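Local coordinates for spindle assembly checkpoint serine/threonine-protein kinase BUB1 (Saccharomyces cerevisiae, PDB 3ESL), which phosphorylates BUB3 and itself and acts in the mitotic spindle assembly checkpoint, delaying anaphase until chromosomes are bioriented, the chain here being its conserved N-terminal all-alpha, TPR-like domain, at residues 93-96 and 97-101; 118-121 and 122-125; 124-128 and 129-133; 133-136 and 137-141; 156-159 and 160-163. All coordinates share one frame; numbering follows the deposited sequence.

Contact 1 (93-96 and 97-101)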
loop_
_atom_site.group_PDB
_atom_site.type_symbol
_atom_site.label_atom_id
_atom_site.label_comp_id
_atom_site.label_asym_id
_atom_site.label_seq_id
_atom_site.Cartn_x
_atom_site.Cartn_y
_atom_site.Cartn_z
ATOM N N ASN A 93 -4.006 -6.310 11.529
ATOM C CA ASN A 93 -4.012 -6.426 12.990
ATOM C C ASN A 93 -2.808 -5.739 13.653
ATOM O O ASN A 93 -2.499 -5.994 14.812
ATOM C CB ASN A 93 -4.085 -7.903 13.399
ATOM C CG ASN A 93 -2.807 -8.668 13.083
ATOM O OD1 ASN A 93 -2.062 -8.316 12.163
ATOM N ND2 ASN A 93 -2.546 -9.723 13.853
ATOM N N ASN A 94 -2.124 -4.868 12.911
ATOM C CA ASN A 94 -0.896 -4.249 13.407
ATOM C C ASN A 94 -0.810 -2.794 12.985
ATOM O O ASN A 94 -0.286 -2.502 11.908
ATOM C CB ASN A 94 0.329 -5.020 12.887
ATOM C CG ASN A 94 1.623 -4.627 13.578
ATOM O OD1 ASN A 94 1.807 -3.490 14.033
ATOM N ND2 ASN A 94 2.545 -5.579 13.651
ATOM N N PHE A 95 -1.310 -1.890 13.826
ATOM C CA PHE A 95 -1.318 -0.466 13.501
ATOM C C PHE A 95 0.089 0.073 13.237
ATOM O O PHE A 95 0.308 0.797 12.272
ATOM C CB PHE A 95 -1.973 0.391 14.594
ATOM C CG PHE A 95 -1.748 1.867 14.402
ATOM C CD1 PHE A 95 -2.533 2.592 13.504
ATOM C CD2 PHE A 95 -0.708 2.523 15.059
ATOM C CE1 PHE A 95 -2.308 3.954 13.299
ATOM C CE2 PHE A 95 -0.478 3.881 14.866
ATOM C CZ PHE A 95 -1.280 4.603 13.977
ATOM N N HIS A 96 1.035 -0.275 14.107
ATOM C CA HIS A 96 2.367 0.302 13.979
ATOM C C HIS A 96 3.066 -0.084 12.681
ATOM O O HIS A 96 3.692 0.759 12.048
ATOM C CB HIS A 96 3.228 0.011 15.202
ATOM C CG HIS A 96 2.839 0.833 16.387
ATOM N ND1 HIS A 96 3.038 2.195 16.439
ATOM C CD2 HIS A 96 2.235 0.494 17.550
ATOM C CE1 HIS A 96 2.584 2.659 17.590
ATOM N NE2 HIS A 96 2.094 1.648 18.284
ATOM N N GLU A 97 2.946 -1.345 12.295
ATOM C CA GLU A 97 3.536 -1.789 11.034
ATOM C C GLU A 97 2.785 -1.208 9.846
ATOM O O GLU A 97 3.409 -0.833 8.862
ATOM C CB GLU A 97 3.624 -3.312 10.968
ATOM C CG GLU A 97 4.747 -3.840 11.870
ATOM C CD GLU A 97 6.097 -3.217 11.531
ATOM O OE1 GLU A 97 6.534 -3.364 10.372
ATOM O OE2 GLU A 97 6.712 -2.559 12.410
ATOM N N SER A 98 1.457 -1.110 9.956
ATOM C CA SER A 98 0.667 -0.409 8.910
ATOM C C SER A 98 1.111 1.042 8.748
ATOM O O SER A 98 1.419 1.486 7.633
ATOM C CB SER A 98 -0.847 -0.468 9.191
ATOM O OG SER A 98 -1.334 -1.795 9.057
ATOM N N GLU A 99 1.148 1.780 9.857
ATOM C CA GLU A 99 1.549 3.178 9.813
ATOM C C GLU A 99 2.997 3.313 9.315
ATOM O O GLU A 99 3.304 4.203 8.522
ATOM C CB GLU A 99 1.385 3.860 11.176
ATOM C CG GLU A 99 1.644 5.345 11.081
ATOM C CD GLU A 99 1.624 6.065 12.410
ATOM O OE1 GLU A 99 2.274 5.593 13.363
ATOM O OE2 GLU A 99 0.962 7.126 12.483
ATOM N N ASN A 100 3.873 2.421 9.772
ATOM C CA ASN A 100 5.267 2.466 9.341
ATOM C C ASN A 100 5.424 2.233 7.838
ATOM O O ASN A 100 6.318 2.793 7.207
ATOM C CB ASN A 100 6.114 1.465 10.115
ATOM C CG ASN A 100 6.368 1.910 11.543
ATOM O OD1 ASN A 100 6.079 3.055 11.915
ATOM N ND2 ASN A 100 6.911 1.006 12.351
ATOM N N THR A 101 4.549 1.402 7.285
ATOM C CA THR A 101 4.539 1.177 5.839
ATOM C C THR A 101 4.142 2.465 5.119
ATOM O O THR A 101 4.837 2.881 4.188
ATOM C CB THR A 101 3.651 -0.021 5.445
ATOM O OG1 THR A 101 4.076 -1.181 6.171
ATOM C CG2 THR A 101 3.775 -0.322 3.939
HETATM O O HOH W 1 4.088 3.642 13.917
#
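The F95 ring carries E99 CB over one face, a CH-pi contact 4.2 Å from CB to the ring centroid, while the neighbouring H96 ring has F95 CD2 above its centre and a water in its plane at the edge. These groups sit on the first turn of helix 95-108, whose N-cap is N94, in the all-helical TPR-like domain of BUB1. F95 reaches E99 because its CG stands anti to the backbone N (chi1 169°). E99 then runs out extended, and its carboxylate passes the ring's CE2-CZ side, E99 CD lying 3.6 Å from F95 CZ with the two planes 53° apart. OE2 of E99 also forms a salt bridge with R185. The cap itself is a bond from E97 N to N94 OD1, 3.0 Å and nearly straight, although the donor stands well above the amide plane of N94 rather than in it. N94 and E97 lie side by side, N94 ND2 3.3 Å from E97 CG, and OE1 of E97 is taken by the backbone N of F193. A leucine in place of N94 would keep the bulk beside E97 but would probably leave the E97 N-H without its side-chain acceptor. N94 also gives its backbone O to S98 N. One turn further on, T101 N and T101 OG1 grip E97 O from opposite faces of its plane. The edge water joins both segments, within hydrogen-bonding distance of H96 ND1 (3.1 Å), E99 OE1 (2.7 Å) and N100 OD1 (2.9 Å).

Contact 2 (118-121 and 122-125); sequences YEEF and SKLL
Four successive backbone bonds, from S122 N, K123 N, L124 N and L125 N back to the carbonyls of Y118, E119, E120 and F121, tie 118-121 to 122-125 as one unbroken run of alpha-helix. The bond from S122 N to Y118 O is the shortest at 2.8 Å; the one from L125 N to F121 O, 3.1 Å, is the straightest and the only one of the four in the carbonyl plane. Four residues apart, F121 and L125 meet obliquely, F121 CE1 lying 4.1 Å from L125 CG. With CG anti to its backbone N (chi1 -165°), F121 points its ring out from the helix, leaning toward L125, and the ring also stacks with F102. On another side of the helix E120 and K123 run side by side, pointing the same way. Here the carboxylate touches a methylene, E120 OE1 to K123 CE at 3.4 Å, because the lysine bends at chi3 and chi4 and leaves NZ 4.5 Å from OE1, beyond a salt bridge though probably near enough for some attraction. S122 sets CB 3.1 Å from Y118 O, and its OG bonds to A134 O of the next helix. Helix 115-127 is sandwiched between its chain neighbours as in TPR-like helical arrays: F121 and L125 pack on helix 131-143, and L124 on helix 95-108.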
loop_
_atom_site.group_PDB
_atom_site.type_symbol
_atom_site.label_atom_id
_atom_site.label_comp_id
_atom_site.label_asym_id
_atom_site.label_seq_id
_atom_site.Cartn_x
_atom_site.Cartn_y
_atom_site.Cartn_z
ATOM N N TYR A 118 -3.364 9.396 0.324
ATOM C CA TYR A 118 -3.818 10.208 1.455
ATOM C C TYR A 118 -5.130 9.711 2.020
ATOM O O TYR A 118 -5.315 9.708 3.247
ATOM C CB TYR A 118 -3.904 11.671 1.036
ATOM C CG TYR A 118 -2.557 12.197 0.631
ATOM C CD1 TYR A 118 -1.673 12.728 1.573
ATOM C CD2 TYR A 118 -2.147 12.141 -0.703
ATOM C CE1 TYR A 118 -0.414 13.192 1.185
ATOM C CE2 TYR A 118 -0.897 12.603 -1.091
ATOM C CZ TYR A 118 -0.041 13.127 -0.150
ATOM O OH TYR A 118 1.192 13.579 -0.546
ATOM N N GLU A 119 -6.039 9.280 1.144
ATOM C CA GLU A 119 -7.331 8.718 1.599
ATOM C C GLU A 119 -7.155 7.495 2.502
ATOM O O GLU A 119 -7.760 7.402 3.580
ATOM C CB GLU A 119 -8.226 8.375 0.403
ATOM C CG GLU A 119 -8.682 9.619 -0.361
ATOM C CD GLU A 119 -9.361 9.304 -1.690
ATOM O OE1 GLU A 119 -9.002 8.293 -2.335
ATOM O OE2 GLU A 119 -10.259 10.083 -2.093
ATOM N N GLU A 120 -6.320 6.560 2.056
ATOM C CA GLU A 120 -6.074 5.335 2.809
ATOM C C GLU A 120 -5.284 5.565 4.101
ATOM O O GLU A 120 -5.615 4.983 5.137
ATOM C CB GLU A 120 -5.393 4.290 1.913
ATOM C CG GLU A 120 -6.297 3.802 0.765
ATOM C CD GLU A 120 -7.499 2.982 1.238
ATOM O OE1 GLU A 120 -7.400 2.274 2.265
ATOM O OE2 GLU A 120 -8.552 3.045 0.568
ATOM N N PHE A 121 -4.252 6.405 4.031
ATOM C CA PHE A 121 -3.431 6.723 5.191
ATOM C C PHE A 121 -4.317 7.445 6.222
ATOM O O PHE A 121 -4.313 7.110 7.412
ATOM C CB PHE A 121 -2.246 7.584 4.744
ATOM C CG PHE A 121 -1.121 7.705 5.763
ATOM C CD1 PHE A 121 -1.226 7.159 7.042
ATOM C CD2 PHE A 121 0.031 8.409 5.427
ATOM C CE1 PHE A 121 -0.180 7.295 7.971
ATOM C CE2 PHE A 121 1.072 8.566 6.353
ATOM C CZ PHE A 121 0.967 8.005 7.615
ATOM N N SER A 122 -5.120 8.392 5.750
ATOM C CA SER A 122 -6.059 9.092 6.639
ATOM C C SER A 122 -7.029 8.118 7.307
ATOM O O SER A 122 -7.303 8.244 8.516
ATOM C CB SER A 122 -6.826 10.185 5.888
ATOM O OG SER A 122 -7.797 10.788 6.742
ATOM N N LYS A 123 -7.554 7.164 6.533
ATOM C CA LYS A 123 -8.466 6.145 7.063
ATOM C C LYS A 123 -7.789 5.355 8.187
ATOM O O LYS A 123 -8.406 5.095 9.224
ATOM C CB LYS A 123 -8.966 5.211 5.960
ATOM C CG LYS A 123 -9.988 4.166 6.429
ATOM C CD LYS A 123 -10.404 3.209 5.298
ATOM C CE LYS A 123 -9.363 2.109 5.046
ATOM N NZ LYS A 123 -9.297 1.094 6.150
ATOM N N LEU A 124 -6.519 4.989 7.995
ATOM C CA LEU A 124 -5.794 4.266 9.048
ATOM C C LEU A 124 -5.753 5.091 10.341
ATOM O O LEU A 124 -6.056 4.571 11.429
ATOM C CB LEU A 124 -4.369 3.898 8.584
ATOM C CG LEU A 124 -3.522 3.142 9.613
ATOM C CD1 LEU A 124 -3.908 1.685 9.675
ATOM C CD2 LEU A 124 -2.036 3.289 9.302
ATOM N N LEU A 125 -5.380 6.364 10.223
ATOM C CA LEU A 125 -5.268 7.241 11.378
ATOM C C LEU A 125 -6.644 7.466 11.994
ATOM O O LEU A 125 -6.771 7.482 13.216
ATOM C CB LEU A 125 -4.646 8.578 11.003
ATOM C CG LEU A 125 -3.192 8.555 10.522
ATOM C CD1 LEU A 125 -2.691 9.973 10.295
ATOM C CD2 LEU A 125 -2.305 7.798 11.522
#

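Contact 3 (124-128 and 129-133); sequences LLENA and QFFLE
F130 N donates to L125 O at 2.8 Å, and Q129 N to E126 O at the same length: the paired bonds of a Schellman motif that ends helix 115-127. Q129 has the positive phi, 67°, that lets the chain leave the helix. Its N-H meets E126 O from above the carbonyl plane, whereas F130 N is tilted only 30° from the plane of L125 O. The Q129 side chain folds back along the turn, bent at chi2, and donates from NE2 to N127 O at 2.9 Å. That oxygen lies close to the amide plane, and the bond is nearly straight at 164°. On the apolar side, F130 CB comes 4.1 Å from L125 CB, and its ring brings CD2 to 3.8 Å from A128 CB; the same ring makes a cation-pi contact with R185. F131 turns its ring to the other side of the connection, CE1 3.5 Å from E126 O, with Q129 CA over one face. E126 carries its carboxylate away to a salt bridge with R162. Three carbonyls at the helix end, those of L125, E126 and N127, thus receive N-H donors from the turn, so their polarity is met locally while F130, at the N-cap position, and F131 begin helix 131-143.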
loop_
_atom_site.group_PDB
_atom_site.type_symbol
_atom_site.label_atom_id
_atom_site.label_comp_id
_atom_site.label_asym_id
_atom_site.label_seq_id
_atom_site.Cartn_x
_atom_site.Cartn_y
_atom_site.Cartn_z
ATOM N N LEU A 124 -6.519 4.989 7.995
ATOM C CA LEU A 124 -5.794 4.266 9.048
ATOM C C LEU A 124 -5.753 5.091 10.341
ATOM O O LEU A 124 -6.056 4.571 11.429
ATOM C CB LEU A 124 -4.369 3.898 8.584
ATOM C CG LEU A 124 -3.522 3.142 9.613
ATOM C CD1 LEU A 124 -3.908 1.685 9.675
ATOM C CD2 LEU A 124 -2.036 3.289 9.302
ATOM N N LEU A 125 -5.380 6.364 10.223
ATOM C CA LEU A 125 -5.268 7.241 11.378
ATOM C C LEU A 125 -6.644 7.466 11.994
ATOM O O LEU A 125 -6.771 7.482 13.216
ATOM C CB LEU A 125 -4.646 8.578 11.003
ATOM C CG LEU A 125 -3.192 8.555 10.522
ATOM C CD1 LEU A 125 -2.691 9.973 10.295
ATOM C CD2 LEU A 125 -2.305 7.798 11.522
ATOM N N GLU A 126 -7.658 7.624 11.142
ATOM C CA GLU A 126 -9.040 7.800 11.630
ATOM C C GLU A 126 -9.496 6.626 12.503
ATOM O O GLU A 126 -9.987 6.830 13.634
ATOM C CB GLU A 126 -10.012 8.032 10.461
ATOM C CG GLU A 126 -11.489 7.916 10.881
ATOM C CD GLU A 126 -12.475 8.167 9.756
ATOM O OE1 GLU A 126 -12.073 8.214 8.565
ATOM O OE2 GLU A 126 -13.675 8.325 10.077
ATOM N N ASN A 127 -9.336 5.412 11.986
ATOM C CA ASN A 127 -9.686 4.192 12.714
ATOM C C ASN A 127 -8.899 4.043 14.016
ATOM O O ASN A 127 -9.419 3.508 15.004
ATOM C CB ASN A 127 -9.519 2.954 11.832
ATOM C CG ASN A 127 -10.512 2.914 10.674
ATOM O OD1 ASN A 127 -11.592 3.498 10.743
ATOM N ND2 ASN A 127 -10.147 2.215 9.609
ATOM N N ALA A 128 -7.661 4.537 14.016
ATOM C CA ALA A 128 -6.822 4.524 15.218
ATOM C C ALA A 128 -7.148 5.694 16.135
ATOM O O ALA A 128 -6.482 5.893 17.148
ATOM C CB ALA A 128 -5.346 4.555 14.851
ATOM N N GLN A 129 -8.159 6.480 15.762
ATOM C CA GLN A 129 -8.616 7.624 16.554
ATOM C C GLN A 129 -7.611 8.780 16.653
ATOM O O GLN A 129 -7.631 9.559 17.607
ATOM C CB GLN A 129 -9.118 7.178 17.949
ATOM C CG GLN A 129 -10.001 5.950 17.928
ATOM C CD GLN A 129 -9.365 4.783 18.635
ATOM O OE1 GLN A 129 -9.066 4.866 19.829
ATOM N NE2 GLN A 129 -9.189 3.675 17.928
ATOM N N PHE A 130 -6.719 8.890 15.664
ATOM C CA PHE A 130 -5.931 10.097 15.504
ATOM C C PHE A 130 -6.762 11.017 14.619
ATOM O O PHE A 130 -6.424 11.270 13.458
ATOM C CB PHE A 130 -4.552 9.810 14.876
ATOM C CG PHE A 130 -3.601 9.071 15.787
ATOM C CD1 PHE A 130 -2.973 9.727 16.851
ATOM C CD2 PHE A 130 -3.332 7.722 15.583
ATOM C CE1 PHE A 130 -2.083 9.036 17.692
ATOM C CE2 PHE A 130 -2.450 7.027 16.409
ATOM C CZ PHE A 130 -1.826 7.682 17.462
ATOM N N PHE A 131 -7.868 11.511 15.171
ATOM C CA PHE A 131 -8.907 12.140 14.359
ATOM C C PHE A 131 -8.446 13.389 13.613
ATOM O O PHE A 131 -8.669 13.519 12.402
ATOM C CB PHE A 131 -10.170 12.407 15.202
ATOM C CG PHE A 131 -10.881 11.149 15.634
ATOM C CD1 PHE A 131 -11.480 10.315 14.698
ATOM C CD2 PHE A 131 -10.956 10.807 16.986
ATOM C CE1 PHE A 131 -12.129 9.147 15.090
ATOM C CE2 PHE A 131 -11.609 9.649 17.391
ATOM C CZ PHE A 131 -12.195 8.813 16.446
ATOM N N LEU A 132 -7.786 14.298 14.317
ATOM C CA LEU A 132 -7.404 15.563 13.700
ATOM C C LEU A 132 -6.152 15.438 12.819
ATOM O O LEU A 132 -6.007 16.160 11.832
ATOM C CB LEU A 132 -7.294 16.687 14.744
ATOM C CG LEU A 132 -8.601 16.938 15.528
ATOM C CD1 LEU A 132 -8.404 17.937 16.659
ATOM C CD2 LEU A 132 -9.766 17.352 14.620
ATOM N N GLU A 133 -5.281 14.490 13.156
ATOM C CA GLU A 133 -4.145 14.163 12.288
ATOM C C GLU A 133 -4.641 13.623 10.945
ATOM O O GLU A 133 -4.079 13.960 9.891
ATOM C CB GLU A 133 -3.213 13.148 12.952
ATOM C CG GLU A 133 -2.458 13.695 14.166
ATOM C CD GLU A 133 -3.177 13.455 15.493
ATOM O OE1 GLU A 133 -4.416 13.282 15.515
ATOM O OE2 GLU A 133 -2.483 13.440 16.533
#

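Contact 4 (133-136 and 137-141); sequences EAKV and LLELG
L137 N takes up the helix by donating to E133 O at 3.0 Å, and its CB rests between the carbonyls of E133 and A134 while the rest of the side chain packs on F121 and L125. L138 follows with a weak, 3.3 Å bond from its N to A134 O, and leads its branch toward L152 and L156. E139 carries the side-chain part of the contact. Its N donates to K135 O at 3.1 Å, in the carbonyl plane, and with CG anti to the carbonyl carbon (chi1 -58°) the extended chain turns back over the preceding turn. There E139 OE2 lies 3.4 Å from K135 CE, with K135 NZ 4.6 Å off and committed to a salt bridge with E160. Replacing E139 by alanine removes this carboxylate, and the lysine methylenes would probably lose their neighbour and the ammonium a nearby negative charge. L140 N then closes on V136 O at 2.8 Å, and the L140 side chain packs on L186. The lysine thus lies near two acidic residues, bonded to E160 and only approached by E139, an electrostatic setting likely to favour its charged form.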
loop_
_atom_site.group_PDB
_atom_site.type_symbol
_atom_site.label_atom_id
_atom_site.label_comp_id
_atom_site.label_asym_id
_atom_site.label_seq_id
_atom_site.Cartn_x
_atom_site.Cartn_y
_atom_site.Cartn_z
ATOM N N GLU A 133 -5.281 14.490 13.156
ATOM C CA GLU A 133 -4.145 14.163 12.288
ATOM C C GLU A 133 -4.641 13.623 10.945
ATOM O O GLU A 133 -4.079 13.960 9.891
ATOM C CB GLU A 133 -3.213 13.148 12.952
ATOM C CG GLU A 133 -2.458 13.695 14.166
ATOM C CD GLU A 133 -3.177 13.455 15.493
ATOM O OE1 GLU A 133 -4.416 13.282 15.515
ATOM O OE2 GLU A 133 -2.483 13.440 16.533
ATOM N N ALA A 134 -5.684 12.792 10.993
ATOM C CA ALA A 134 -6.285 12.227 9.780
ATOM C C ALA A 134 -6.837 13.314 8.857
ATOM O O ALA A 134 -6.723 13.213 7.633
ATOM C CB ALA A 134 -7.362 11.214 10.128
ATOM N N LYS A 135 -7.419 14.367 9.439
ATOM C CA LYS A 135 -7.935 15.489 8.648
ATOM C C LYS A 135 -6.782 16.239 7.997
ATOM O O LYS A 135 -6.829 16.535 6.806
ATOM C CB LYS A 135 -8.783 16.436 9.524
ATOM C CG LYS A 135 -9.187 17.736 8.848
ATOM C CD LYS A 135 -10.178 18.513 9.707
ATOM C CE LYS A 135 -10.566 19.827 9.052
ATOM N NZ LYS A 135 -11.919 20.249 9.499
ATOM N N VAL A 136 -5.729 16.504 8.767
ATOM C CA VAL A 136 -4.581 17.257 8.269
ATOM C C VAL A 136 -3.918 16.509 7.103
ATOM O O VAL A 136 -3.453 17.124 6.139
ATOM C CB VAL A 136 -3.559 17.549 9.384
ATOM C CG1 VAL A 136 -2.322 18.250 8.825
ATOM C CG2 VAL A 136 -4.196 18.417 10.467
ATOM N N LEU A 137 -3.901 15.185 7.197
ATOM C CA LEU A 137 -3.330 14.365 6.133
ATOM C C LEU A 137 -4.091 14.536 4.812
ATOM O O LEU A 137 -3.475 14.627 3.746
ATOM C CB LEU A 137 -3.299 12.912 6.565
ATOM C CG LEU A 137 -2.442 11.934 5.783
ATOM C CD1 LEU A 137 -1.030 12.482 5.548
ATOM C CD2 LEU A 137 -2.433 10.644 6.576
ATOM N N LEU A 138 -5.420 14.599 4.879
ATOM C CA LEU A 138 -6.210 14.850 3.663
ATOM C C LEU A 138 -5.902 16.233 3.094
ATOM O O LEU A 138 -5.715 16.397 1.883
ATOM C CB LEU A 138 -7.708 14.696 3.917
ATOM C CG LEU A 138 -8.190 13.288 4.263
ATOM C CD1 LEU A 138 -9.633 13.324 4.747
ATOM C CD2 LEU A 138 -8.035 12.322 3.072
ATOM N N GLU A 139 -5.808 17.223 3.976
ATOM C CA GLU A 139 -5.464 18.579 3.556
ATOM C C GLU A 139 -4.050 18.658 2.963
ATOM O O GLU A 139 -3.798 19.442 2.048
ATOM C CB GLU A 139 -5.623 19.557 4.726
ATOM C CG GLU A 139 -7.030 19.569 5.302
ATOM C CD GLU A 139 -7.160 20.442 6.537
ATOM O OE1 GLU A 139 -6.159 20.606 7.273
ATOM O OE2 GLU A 139 -8.275 20.956 6.774
ATOM N N LEU A 140 -3.141 17.829 3.473
ATOM C CA LEU A 140 -1.781 17.752 2.939
ATOM C C LEU A 140 -1.781 17.213 1.504
ATOM O O LEU A 140 -1.031 17.691 0.653
ATOM C CB LEU A 140 -0.892 16.877 3.829
ATOM C CG LEU A 140 0.580 16.686 3.435
ATOM C CD1 LEU A 140 1.361 18.018 3.396
ATOM C CD2 LEU A 140 1.270 15.699 4.379
ATOM N N GLY A 141 -2.619 16.212 1.255
ATOM C CA GLY A 141 -2.785 15.670 -0.090
ATOM C C GLY A 141 -3.212 16.745 -1.072
ATOM O O GLY A 141 -2.648 16.854 -2.159
#

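Contact 5 (156-159 and 160-163)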
loop_
_atom_site.group_PDB
_atom_site.type_symbol
_atom_site.label_atom_id
_atom_site.label_comp_id
_atom_site.label_asym_id
_atom_site.label_seq_id
_atom_site.Cartn_x
_atom_site.Cartn_y
_atom_site.Cartn_z
ATOM N N LEU A 156 -12.629 14.405 2.152
ATOM C CA LEU A 156 -12.442 15.321 3.259
ATOM C C LEU A 156 -13.798 15.803 3.781
ATOM O O LEU A 156 -14.034 15.812 4.994
ATOM C CB LEU A 156 -11.572 16.496 2.815
ATOM C CG LEU A 156 -11.234 17.636 3.782
ATOM C CD1 LEU A 156 -10.662 17.135 5.117
ATOM C CD2 LEU A 156 -10.270 18.600 3.117
ATOM N N SER A 157 -14.691 16.173 2.861
ATOM C CA SER A 157 -16.045 16.607 3.228
ATOM C C SER A 157 -16.796 15.527 4.002
ATOM O O SER A 157 -17.385 15.814 5.050
ATOM C CB SER A 157 -16.840 17.035 1.990
ATOM O OG SER A 157 -18.104 17.568 2.361
ATOM N N ASN A 158 -16.764 14.292 3.498
ATOM C CA ASN A 158 -17.409 13.169 4.180
ATOM C C ASN A 158 -16.808 12.912 5.558
ATOM O O ASN A 158 -17.520 12.539 6.495
ATOM C CB ASN A 158 -17.353 11.893 3.333
ATOM C CG ASN A 158 -18.083 12.034 2.005
ATOM O OD1 ASN A 158 -18.869 12.961 1.807
ATOM N ND2 ASN A 158 -17.829 11.108 1.091
ATOM N N TYR A 159 -15.497 13.115 5.677
ATOM C CA TYR A 159 -14.812 12.931 6.951
ATOM C C TYR A 159 -15.236 13.980 7.979
ATOM O O TYR A 159 -15.445 13.662 9.163
ATOM C CB TYR A 159 -13.293 12.946 6.770
ATOM C CG TYR A 159 -12.558 12.634 8.052
ATOM C CD1 TYR A 159 -13.010 11.615 8.899
ATOM C CD2 TYR A 159 -11.426 13.355 8.427
ATOM C CE1 TYR A 159 -12.346 11.325 10.079
ATOM C CE2 TYR A 159 -10.755 13.070 9.615
ATOM C CZ TYR A 159 -11.226 12.048 10.429
ATOM O OH TYR A 159 -10.579 11.746 11.604
ATOM N N GLU A 160 -15.362 15.225 7.533
ATOM C CA GLU A 160 -15.865 16.287 8.407
ATOM C C GLU A 160 -17.283 15.993 8.921
ATOM O O GLU A 160 -17.617 16.354 10.049
ATOM C CB GLU A 160 -15.769 17.651 7.721
ATOM C CG GLU A 160 -14.324 18.095 7.526
ATOM C CD GLU A 160 -14.171 19.374 6.720
ATOM O OE1 GLU A 160 -15.088 19.722 5.942
ATOM O OE2 GLU A 160 -13.116 20.030 6.857
ATOM N N ASP A 161 -18.091 15.316 8.103
ATOM C CA ASP A 161 -19.423 14.863 8.508
ATOM C C ASP A 161 -19.344 13.790 9.591
ATOM O O ASP A 161 -20.178 13.756 10.500
ATOM C CB ASP A 161 -20.200 14.306 7.315
ATOM C CG ASP A 161 -20.581 15.370 6.310
ATOM O OD1 ASP A 161 -20.655 16.564 6.685
ATOM O OD2 ASP A 161 -20.811 15.001 5.135
ATOM N N ARG A 162 -18.352 12.907 9.480
ATOM C CA ARG A 162 -18.138 11.877 10.496
ATOM C C ARG A 162 -17.623 12.493 11.789
ATOM O O ARG A 162 -17.999 12.053 12.879
ATOM C CB ARG A 162 -17.199 10.777 9.989
ATOM C CG ARG A 162 -17.767 9.988 8.810
ATOM C CD ARG A 162 -17.029 8.669 8.571
ATOM N NE ARG A 162 -15.632 8.854 8.157
ATOM C CZ ARG A 162 -15.242 9.145 6.918
ATOM N NH1 ARG A 162 -16.133 9.312 5.946
ATOM N NH2 ARG A 162 -13.948 9.277 6.649
ATOM N N LEU A 163 -16.780 13.521 11.658
ATOM C CA LEU A 163 -16.229 14.247 12.802
ATOM C C LEU A 163 -17.328 14.925 13.614
ATOM O O LEU A 163 -17.323 14.869 14.850
ATOM C CB LEU A 163 -15.193 15.279 12.338
ATOM C CG LEU A 163 -13.696 15.064 12.634
ATOM C CD1 LEU A 163 -13.289 13.598 12.826
ATOM C CD2 LEU A 163 -12.821 15.741 11.585
#
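Y159 and L163, one turn apart, make the tight side of this helix, while S157, N158 and D161 line its looser, more exposed side. Both segments belong to helix 149-165 of the TPR-like domain, and four backbone bonds join them, the shortest from L163 N to Y159 O at 2.8 Å. With CG anti to the backbone N (chi1 -175°), the Y159 ring swings toward L163, whose two methyls divide the work: CD2 sits over one face in a CH-pi contact, 4.2 Å from the ring centroid, and CD1 reaches Y159 CZ and OH. The ring packs on A134 and K135, and its buried hydroxyl is hydrogen-bonded to F131 O. R162 closes in from another direction, crossing Y159 at about a right angle with guanidinium and ring planes 39° apart. Its NE lies at the ring edge, and Y159 CA sits over one face of the guanidinium. The bend at chi3 folds the head back this way, with NE directed to E126. On the loose side contacts are long or fall on the backbone: N158 CB is 3.9 Å from R162 NH1, and D161 lays its carboxylate beside S157 O while OD1 pairs with R164. E160 extends past L156, OE2 4.2 Å from L156 CD1, with its charge directed to K135. Between the side chains of arginine and tyrosine the closest approach is R162 NH2 to Y159 CD1, 3.4 Å.

Contacts 2, 4 and 5 lie within single helices, contact 1 is at a helix start and contact 3 is the turn between two helices, all in one TPR-like stack. Contact 1 packs on contacts 2 and 3: E99 OE2 lies 3.5 Å from L125 CD2, and F95 CZ 3.6 Å from F130 CE2. Contacts 2 and 3 share L124 and L125, contacts 3 and 4 share E133, so the chain runs on from each to the next. F121 CG meets L137 CD2 at 3.3 Å between contacts 2 and 4. Contact 5 is tied to contacts 3 and 4 by one salt bridge each, and to contact 3 also through F131 O and Y159 OH, 2.7 Å apart. Contacts 1 and 5, with centres about 23 Å apart, do not touch.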